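PDB 3EJA: protein GH61E from Thielavia terrestris, which is a copper-dependent lytic polysaccharide monooxygenase that oxidatively cleaves glycosidic bonds in crystalline and amorphous polysaccharides. Local coordinates for residues Asn171-Phe175 against Pro176-Ser180. Numbering follows the deposited sequence.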
loop_
_atom_site.group_PDB
_atom_site.type_symbol
_atom_site.label_atom_id
_atom_site.label_comp_id
_atom_site.label_asym_id
_atom_site.label_seq_id
_atom_site.Cartn_x
_atom_site.Cartn_y
_atom_site.Cartn_z
ATOM N N ASN A 171 16.073 7.245 -0.825
ATOM C CA ASN A 171 14.980 8.138 -0.384
ATOM C C ASN A 171 13.767 7.436 0.258
ATOM O O ASN A 171 12.614 7.808 -0.002
ATOM C CB ASN A 171 14.481 9.025 -1.533
ATOM C CG ASN A 171 15.598 9.537 -2.423
ATOM O OD1 ASN A 171 16.508 10.245 -1.970
ATOM N ND2 ASN A 171 15.517 9.205 -3.711
ATOM N N LYS A 172 14.024 6.440 1.099
ATOM C CA LYS A 172 12.955 5.748 1.823
ATOM C C LYS A 172 12.154 6.723 2.701
ATOM O O LYS A 172 12.693 7.750 3.121
ATOM C CB LYS A 172 13.532 4.579 2.618
ATOM C CG LYS A 172 14.150 3.519 1.692
ATOM C CD LYS A 172 14.588 2.274 2.429
ATOM C CE LYS A 172 15.828 2.512 3.259
ATOM N NZ LYS A 172 17.026 2.708 2.379
ATOM N N VAL A 173 10.871 6.418 2.927
ATOM C CA VAL A 173 9.948 7.320 3.651
ATOM C C VAL A 173 9.318 6.646 4.876
ATOM O O VAL A 173 9.363 5.423 5.014
ATOM C CB VAL A 173 8.822 7.878 2.728
ATOM C CG1 VAL A 173 9.413 8.671 1.572
ATOM C CG2 VAL A 173 7.902 6.756 2.222
ATOM N N ALA A 174 8.736 7.457 5.756
ATOM C CA ALA A 174 8.063 6.959 6.955
ATOM C C ALA A 174 6.534 7.057 6.835
ATOM O O ALA A 174 6.025 7.918 6.123
ATOM C CB ALA A 174 8.555 7.741 8.168
ATOM N N PHE A 175 5.820 6.167 7.523
ATOM C CA PHE A 175 4.357 6.258 7.657
ATOM C C PHE A 175 3.989 6.162 9.133
ATOM O O PHE A 175 4.188 5.104 9.736
ATOM C CB PHE A 175 3.662 5.112 6.910
ATOM C CG PHE A 175 3.691 5.243 5.419
ATOM C CD1 PHE A 175 2.861 6.158 4.773
ATOM C CD2 PHE A 175 4.521 4.421 4.652
ATOM C CE1 PHE A 175 2.876 6.269 3.377
ATOM C CE2 PHE A 175 4.535 4.525 3.265
ATOM C CZ PHE A 175 3.716 5.450 2.627
ATOM N N PRO A 176 3.441 7.250 9.721
ATOM C CA PRO A 176 3.198 8.565 9.099
ATOM C C PRO A 176 4.492 9.306 8.768
ATOM O O PRO A 176 5.556 8.970 9.302
ATOM C CB PRO A 176 2.422 9.333 10.175
ATOM C CG PRO A 176 2.766 8.685 11.439
ATOM C CD PRO A 176 3.020 7.225 11.131
ATOM N N GLY A 177 4.388 10.303 7.891
ATOM C CA GLY A 177 5.519 11.125 7.508
ATOM C C GLY A 177 5.526 11.428 6.024
ATOM O O GLY A 177 5.780 12.575 5.620
ATOM N N ALA A 178 5.238 10.409 5.215
ATOM C CA ALA A 178 5.346 10.510 3.758
ATOM C C ALA A 178 4.295 11.416 3.128
ATOM O O ALA A 178 4.563 12.033 2.100
ATOM C CB ALA A 178 5.281 9.125 3.125
ATOM N N TYR A 179 3.107 11.468 3.734
ATOM C CA TYR A 179 1.961 12.177 3.163
ATOM C C TYR A 179 1.573 13.409 3.971
ATOM O O TYR A 179 1.637 13.410 5.205
ATOM C CB TYR A 179 0.729 11.262 3.085
ATOM C CG TYR A 179 0.861 10.048 2.186
ATOM C CD1 TYR A 179 1.859 9.971 1.204
ATOM C CD2 TYR A 179 -0.030 8.983 2.304
ATOM C CE1 TYR A 179 1.970 8.846 0.372
ATOM C CE2 TYR A 179 0.067 7.862 1.473
ATOM C CZ TYR A 179 1.067 7.796 0.520
ATOM O OH TYR A 179 1.170 6.687 -0.299
ATOM N N SER A 180 1.147 14.447 3.263
ATOM C CA SER A 180 0.521 15.589 3.911
ATOM C C SER A 180 -0.921 15.705 3.421
ATOM O O SER A 180 -1.220 15.354 2.273
ATOM C CB SER A 180 1.315 16.859 3.583
ATOM O OG SER A 180 0.549 18.033 3.765
#
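Phe175 drives the CE1 edge of its ring at one face of Tyr179, CE1 lying 3.7 Å from Tyr179 CZ, toward the rim of that ring. The planes stand at 79° and the centroids 5.2 Å apart, a T-shaped pair. Over a face of Phe175 sits the methyl of Ala178, a CH-pi contact with CB 4.2 Å from the ring centroid; the same methyl meets Val173 CG2 at 3.6 Å. With CG anti to its own carbonyl carbon and beside the backbone N (chi1 -73°), the Phe175 ring lies with a face to the Ala178 methyl and its CE1 edge to Tyr179. The turn itself, in the long loop after strand 151-162 of the AA9 beta sandwich, is built round a cis Phe175-Pro176 peptide and closed by a weak hydrogen bond from Ala178 N to Ala174 O (2.8 Å), bent to 129° at the hydrogen. Gly177 follows in a backbone conformation where a CB would press against the preceding carbonyl O, which by itself calls for glycine. Arg135 makes a cation-pi contact with Phe175, and Tyr179 OH is hydrogen-bonded to Tyr75 OH and Glu137 OE2 on the sheet. A leucine in place of Tyr179 would probably leave the Phe175 edge without its aromatic face and deprive Tyr75 and Glu137 of a hydroxyl partner.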